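Local coordinates for Glyoxalase/bleomycin resistance protein/dioxygenase (Vibrio splendidus, PDB 2RK9) that is of unknown specific function but belongs to the glyoxalase/bleomycin resistance protein/dioxygenase superfamily, whose members include metal-dependent enzymes and drug-binding proteins, at residues Glu38-Leu43 against Asp49-Gly54; Pro86-Val91 against Asp97-Ala102. The protein carries 1 engineered substitution. All coordinates share one frame; numbering follows the deposited sequence.

Contact 1: residues Glu38-Leu43 against Asp49-Gly54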
loop_
_atom_site.group_PDB
_atom_site.type_symbol
_atom_site.label_atom_id
_atom_site.label_comp_id
_atom_site.label_asym_id
_atom_site.label_seq_id
_atom_site.Cartn_x
_atom_site.Cartn_y
_atom_site.Cartn_z
ATOM N N GLU B 38 21.815 -1.292 3.225
ATOM C CA GLU B 38 20.849 -1.568 2.168
ATOM C C GLU B 38 19.925 -0.373 2.000
ATOM O O GLU B 38 19.050 -0.383 1.145
ATOM C CB GLU B 38 20.008 -2.799 2.521
ATOM C CG GLU B 38 20.629 -4.150 2.164
ATOM C CD GLU B 38 19.867 -5.337 2.750
ATOM O OE1 GLU B 38 18.623 -5.323 2.749
ATOM O OE2 GLU B 38 20.506 -6.313 3.196
ATOM N N GLU B 39 20.134 0.659 2.813
ATOM C CA GLU B 39 19.280 1.844 2.768
ATOM C C GLU B 39 17.834 1.431 3.010
ATOM O O GLU B 39 16.908 1.964 2.396
ATOM C CB GLU B 39 19.406 2.551 1.414
ATOM C CG GLU B 39 20.747 3.245 1.192
ATOM C CD GLU B 39 20.833 3.913 -0.166
ATOM O OE1 GLU B 39 19.990 4.788 -0.454
ATOM O OE2 GLU B 39 21.743 3.557 -0.956
ATOM N N PHE B 40 17.655 0.474 3.916
ATOM C CA PHE B 40 16.335 -0.042 4.253
ATOM C C PHE B 40 15.911 0.410 5.648
ATOM O O PHE B 40 16.699 0.363 6.593
ATOM C CB PHE B 40 16.355 -1.566 4.202
ATOM C CG PHE B 40 15.071 -2.213 4.639
ATOM C CD1 PHE B 40 14.013 -2.358 3.751
ATOM C CD2 PHE B 40 14.925 -2.687 5.939
ATOM C CE1 PHE B 40 12.832 -2.970 4.152
ATOM C CE2 PHE B 40 13.746 -3.301 6.349
ATOM C CZ PHE B 40 12.697 -3.442 5.454
ATOM N N VAL B 41 14.660 0.841 5.765
ATOM C CA VAL B 41 14.121 1.297 7.039
ATOM C C VAL B 41 12.702 0.755 7.211
ATOM O O VAL B 41 11.899 0.790 6.282
ATOM C CB VAL B 41 14.066 2.839 7.101
ATOM C CG1 VAL B 41 13.743 3.293 8.523
ATOM C CG2 VAL B 41 15.387 3.425 6.626
ATOM N N TYR B 42 12.407 0.236 8.398
ATOM C CA TYR B 42 11.079 -0.293 8.678
ATOM C C TYR B 42 10.429 0.620 9.711
ATOM O O TYR B 42 10.917 0.735 10.834
ATOM C CB TYR B 42 11.173 -1.712 9.234
ATOM C CG TYR B 42 9.849 -2.438 9.223
ATOM C CD1 TYR B 42 9.536 -3.330 8.208
ATOM C CD2 TYR B 42 8.904 -2.215 10.221
ATOM C CE1 TYR B 42 8.312 -3.990 8.181
ATOM C CE2 TYR B 42 7.671 -2.868 10.204
ATOM C CZ TYR B 42 7.387 -3.756 9.177
ATOM O OH TYR B 42 6.177 -4.402 9.137
ATOM N N LEU B 43 9.341 1.284 9.331
ATOM C CA LEU B 43 8.675 2.188 10.263
ATOM C C LEU B 43 7.248 1.783 10.607
ATOM O O LEU B 43 6.657 0.907 9.975
ATOM C CB LEU B 43 8.678 3.617 9.715
ATOM C CG LEU B 43 10.054 4.165 9.324
ATOM C CD1 LEU B 43 10.345 3.798 7.884
ATOM C CD2 LEU B 43 10.082 5.678 9.492
ATOM N N ASP B 49 2.407 -0.399 9.649
ATOM C CA ASP B 49 3.773 -0.377 9.138
ATOM C C ASP B 49 3.992 0.032 7.677
ATOM O O ASP B 49 3.116 -0.128 6.827
ATOM C CB ASP B 49 4.421 -1.752 9.351
ATOM C CG ASP B 49 4.304 -2.251 10.783
ATOM O OD1 ASP B 49 4.134 -1.430 11.711
ATOM O OD2 ASP B 49 4.410 -3.481 10.982
ATOM N N VAL B 50 5.189 0.551 7.413
ATOM C CA VAL B 50 5.607 0.957 6.076
ATOM C C VAL B 50 7.119 0.750 5.975
ATOM O O VAL B 50 7.845 0.910 6.959
ATOM C CB VAL B 50 5.300 2.459 5.788
ATOM C CG1 VAL B 50 6.037 3.341 6.763
ATOM C CG2 VAL B 50 5.733 2.833 4.361
HETATM N N MSE B 51 7.579 0.375 4.786
HETATM C CA MSE B 51 9.000 0.178 4.542
HETATM C C MSE B 51 9.531 1.201 3.541
HETATM O O MSE B 51 8.896 1.478 2.523
HETATM C CB MSE B 51 9.269 -1.219 3.988
HETATM C CG MSE B 51 9.053 -2.332 4.972
HETATM SE SE MSE B 51 9.319 -4.029 4.105
HETATM C CE MSE B 51 7.476 -4.382 3.617
ATOM N N LEU B 52 10.696 1.762 3.847
ATOM C CA LEU B 52 11.334 2.722 2.955
ATOM C C LEU B 52 12.621 2.083 2.439
ATOM O O LEU B 52 13.368 1.469 3.197
ATOM C CB LEU B 52 11.670 4.024 3.689
ATOM C CG LEU B 52 10.501 4.780 4.321
ATOM C CD1 LEU B 52 11.025 6.069 4.957
ATOM C CD2 LEU B 52 9.428 5.087 3.271
ATOM N N GLU B 53 12.866 2.220 1.144
ATOM C CA GLU B 53 14.069 1.656 0.552
ATOM C C GLU B 53 14.705 2.652 -0.407
ATOM O O GLU B 53 14.074 3.085 -1.367
ATOM C CB GLU B 53 13.731 0.364 -0.190
ATOM C CG GLU B 53 14.948 -0.301 -0.763
ATOM C CD GLU B 53 15.124 -1.720 -0.259
ATOM O OE1 GLU B 53 14.446 -2.617 -0.797
ATOM O OE2 GLU B 53 15.926 -1.932 0.677
ATOM N N GLY B 54 15.957 3.015 -0.132
ATOM C CA GLY B 54 16.658 3.962 -0.982
ATOM C C GLY B 54 17.281 3.299 -2.200
ATOM O O GLY B 54 17.957 3.966 -2.990
HETATM O O HOH W 1 16.323 -4.459 1.581
#
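Strands 40-45 and 48-53 form a beta hairpin here, pairing Glu38-Leu43 with Asp49-Gly54 within the strand-rich βαβββ architecture of the glyoxalase/bleomycin resistance superfamily. Val41 with Leu52 and Leu43 with Val50 are hydrogen-bonded pairs; Phe40 with Glu53 and Tyr42 with Met51 are non-hydrogen-bonded. Val41 and Leu52 exchange two backbone bonds of 2.9 Å each, Val41 N to Leu52 O and Leu52 N to Val41 O, and Gly54 N extends the pairing to Glu39 O. Selenomethionine Met51 borders two rings. Its SE sits at the edge of Phe40, 3.7 Å from CE1, a Met-aromatic contact, while its CG presses on CD1 of Tyr42 at 3.4 Å. Tyr42 OH donates to Asp49 OD2 at 2.7 Å, meeting the anti side 33° out of the carboxylate plane; Asp49 OD1 is held by Thr44 OG1, so both oxygens have a partner. With CG of Tyr42 anti to its N (chi1 -166°), the ring slants across to Asp49. One water donates to both Glu38 OE1 and Glu53 OE2, and probably eases the repulsion between these carboxylates; Arg35 forms a salt bridge with Glu38. On the other face, CD1 of Leu43 meets CG of Leu52 at 3.7 Å, the two side chains nearly perpendicular. This face packs on helix 16-26, with Val41 on Gln20 and Leu43 on Phe23, while strands 30-35 and 7-12 flank the hairpin.

Contact 2: residues Pro86-Val91 against Asp97-Ala102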
loop_
_atom_site.group_PDB
_atom_site.type_symbol
_atom_site.label_atom_id
_atom_site.label_comp_id
_atom_site.label_asym_id
_atom_site.label_seq_id
_atom_site.Cartn_x
_atom_site.Cartn_y
_atom_site.Cartn_z
ATOM N N PRO B 86 -1.375 -22.660 -3.084
ATOM C CA PRO B 86 -2.493 -22.695 -4.034
ATOM C C PRO B 86 -2.658 -21.383 -4.805
ATOM O O PRO B 86 -3.087 -21.379 -5.954
ATOM C CB PRO B 86 -3.699 -23.028 -3.151
ATOM C CG PRO B 86 -3.298 -22.544 -1.786
ATOM C CD PRO B 86 -1.839 -22.915 -1.708
ATOM N N LEU B 87 -2.319 -20.272 -4.169
ATOM C CA LEU B 87 -2.413 -18.982 -4.841
ATOM C C LEU B 87 -1.449 -18.961 -6.028
ATOM O O LEU B 87 -1.842 -18.651 -7.152
ATOM C CB LEU B 87 -2.059 -17.850 -3.873
ATOM C CG LEU B 87 -1.891 -16.439 -4.451
ATOM C CD1 LEU B 87 -3.138 -16.013 -5.207
ATOM C CD2 LEU B 87 -1.610 -15.473 -3.299
ATOM N N TYR B 88 -0.190 -19.307 -5.779
ATOM C CA TYR B 88 0.811 -19.301 -6.832
ATOM C C TYR B 88 0.473 -20.237 -7.983
ATOM O O TYR B 88 0.683 -19.889 -9.141
ATOM C CB TYR B 88 2.189 -19.679 -6.282
ATOM C CG TYR B 88 3.296 -19.573 -7.307
ATOM C CD1 TYR B 88 3.681 -18.335 -7.815
ATOM C CD2 TYR B 88 3.968 -20.712 -7.764
ATOM C CE1 TYR B 88 4.708 -18.227 -8.755
ATOM C CE2 TYR B 88 5.000 -20.611 -8.705
ATOM C CZ TYR B 88 5.363 -19.362 -9.193
ATOM O OH TYR B 88 6.379 -19.232 -10.119
ATOM N N GLN B 89 -0.038 -21.424 -7.679
ATOM C CA GLN B 89 -0.350 -22.348 -8.754
ATOM C C GLN B 89 -1.460 -21.813 -9.660
ATOM O O GLN B 89 -1.423 -22.028 -10.873
ATOM C CB GLN B 89 -0.681 -23.744 -8.200
ATOM C CG GLN B 89 -1.794 -23.797 -7.204
ATOM C CD GLN B 89 -2.128 -25.228 -6.807
ATOM O OE1 GLN B 89 -1.356 -25.894 -6.103
ATOM N NE2 GLN B 89 -3.278 -25.714 -7.273
ATOM N N ARG B 90 -2.414 -21.074 -9.099
ATOM C CA ARG B 90 -3.495 -20.521 -9.918
ATOM C C ARG B 90 -2.968 -19.396 -10.802
ATOM O O ARG B 90 -3.350 -19.284 -11.967
ATOM C CB ARG B 90 -4.645 -20.005 -9.045
ATOM C CG ARG B 90 -5.857 -19.579 -9.871
ATOM C CD ARG B 90 -7.076 -19.212 -9.025
ATOM N NE ARG B 90 -6.770 -18.177 -8.047
ATOM C CZ ARG B 90 -6.465 -18.417 -6.776
ATOM N NH1 ARG B 90 -6.428 -19.664 -6.319
ATOM N NH2 ARG B 90 -6.197 -17.408 -5.954
ATOM N N VAL B 91 -2.088 -18.565 -10.248
ATOM C CA VAL B 91 -1.508 -17.459 -11.007
ATOM C C VAL B 91 -0.662 -18.005 -12.151
ATOM O O VAL B 91 -0.721 -17.512 -13.280
ATOM C CB VAL B 91 -0.620 -16.575 -10.104
ATOM C CG1 VAL B 91 0.087 -15.507 -10.941
ATOM C CG2 VAL B 91 -1.466 -15.922 -9.036
ATOM N N ASP B 97 2.291 -14.980 -17.445
ATOM C CA ASP B 97 3.017 -13.813 -17.926
ATOM C C ASP B 97 2.974 -12.642 -16.944
ATOM O O ASP B 97 3.673 -11.642 -17.132
ATOM C CB ASP B 97 2.479 -13.379 -19.291
ATOM C CG ASP B 97 2.768 -14.400 -20.378
ATOM O OD1 ASP B 97 3.710 -15.202 -20.204
ATOM O OD2 ASP B 97 2.070 -14.400 -21.413
ATOM N N SER B 98 2.166 -12.775 -15.894
ATOM C CA SER B 98 2.050 -11.728 -14.883
ATOM C C SER B 98 3.017 -11.945 -13.727
ATOM O O SER B 98 3.164 -11.087 -12.859
ATOM C CB SER B 98 0.622 -11.663 -14.334
ATOM O OG SER B 98 -0.266 -11.073 -15.271
ATOM N N ILE B 99 3.676 -13.098 -13.711
ATOM C CA ILE B 99 4.624 -13.395 -12.652
ATOM C C ILE B 99 5.901 -12.590 -12.851
ATOM O O ILE B 99 6.530 -12.653 -13.904
ATOM C CB ILE B 99 4.931 -14.905 -12.597
ATOM C CG1 ILE B 99 3.638 -15.665 -12.292
ATOM C CG2 ILE B 99 5.967 -15.188 -11.517
ATOM C CD1 ILE B 99 3.777 -17.171 -12.289
ATOM N N TYR B 100 6.257 -11.830 -11.819
ATOM C CA TYR B 100 7.420 -10.952 -11.816
ATOM C C TYR B 100 8.603 -11.628 -11.129
ATOM O O TYR B 100 9.757 -11.439 -11.510
ATOM C CB TYR B 100 7.038 -9.665 -11.087
ATOM C CG TYR B 100 8.120 -8.627 -10.973
ATOM C CD1 TYR B 100 8.297 -7.657 -11.957
ATOM C CD2 TYR B 100 8.935 -8.579 -9.842
ATOM C CE1 TYR B 100 9.263 -6.652 -11.809
ATOM C CE2 TYR B 100 9.896 -7.587 -9.685
ATOM C CZ TYR B 100 10.055 -6.625 -10.671
ATOM O OH TYR B 100 11.001 -5.640 -10.495
ATOM N N LEU B 101 8.301 -12.395 -10.090
ATOM C CA LEU B 101 9.319 -13.134 -9.351
ATOM C C LEU B 101 8.691 -14.486 -9.026
ATOM O O LEU B 101 7.601 -14.538 -8.458
ATOM C CB LEU B 101 9.687 -12.412 -8.052
ATOM C CG LEU B 101 10.775 -13.102 -7.220
ATOM C CD1 LEU B 101 12.121 -12.872 -7.840
ATOM C CD2 LEU B 101 10.777 -12.544 -5.812
ATOM N N ALA B 102 9.367 -15.571 -9.400
ATOM C CA ALA B 102 8.849 -16.914 -9.158
ATOM C C ALA B 102 8.874 -17.283 -7.680
ATOM O O ALA B 102 9.674 -16.748 -6.904
ATOM C CB ALA B 102 9.645 -17.934 -9.955
#
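No hydrogen bond joins Pro86-Val91 to Asp97-Ala102: three side-chain contacts, two of them centred on Ile99, carry the whole meeting, which buries just 209 Å². The helix offers Tyr88 and Val91, one turn apart, and Ile99 reaches both with successive carbons of a single branch. CG1 of Ile99 lies 3.8 Å from CG1 of Val91, the two branches meeting at a slant. One carbon further out, CD1 of Ile99 comes within 3.8 Å of CE1 of Tyr88, approaching the ring obliquely while the side chains stand roughly at right angles. Ile99 CG1 is anti to its own carbonyl carbon (chi1 -62°) and CD1 continues the chain outward in an extended form, which carries the methyl to the ring. Helix 84-94 precedes strand 99-108, an outermost strand of the sheet in this chain, and the contact closes the short connection between them. Just after Ile99 the strand is interrupted: Tyr100 and Leu101 both face Met121 in a classic beta bulge, and the chain turns a corner there. Beyond that corner Ala102 sets its CB 3.5 Å from OH of Tyr88, so Tyr88 touches residues before and after the bend, Ile99 through CE1 and Ala102 through OH. Phe120, on strand 115-123, meets the Tyr88 ring edge-to-face. On the helix, Val91 also packs against Leu27 of the second subunit, and Arg90 NE donates to Val26 O of that subunit, while Ser98 rests on its Phe22.

How the contacts relate
Both contacts reach the same sheet but lie on opposite sides of the chain's centre, their centres about 25 Å apart and their nearest atoms about 11 Å apart. Contact 1 lies nearer the middle, about 10 Å from the chain's centre, with half of its touching residues buried; contact 2 is farther out, at about 16 Å, and has one buried residue among four. Strand-to-strand pairing gives contact 1 regular backbone bonds, a buried apolar face and acidic side chains toward both ends. Contact 2 sets a helix against the start of a strand outermost in this chain's sheet and relies on side-chain packing without a hydrogen bond across it. The second subunit touches both, more widely in contact 2.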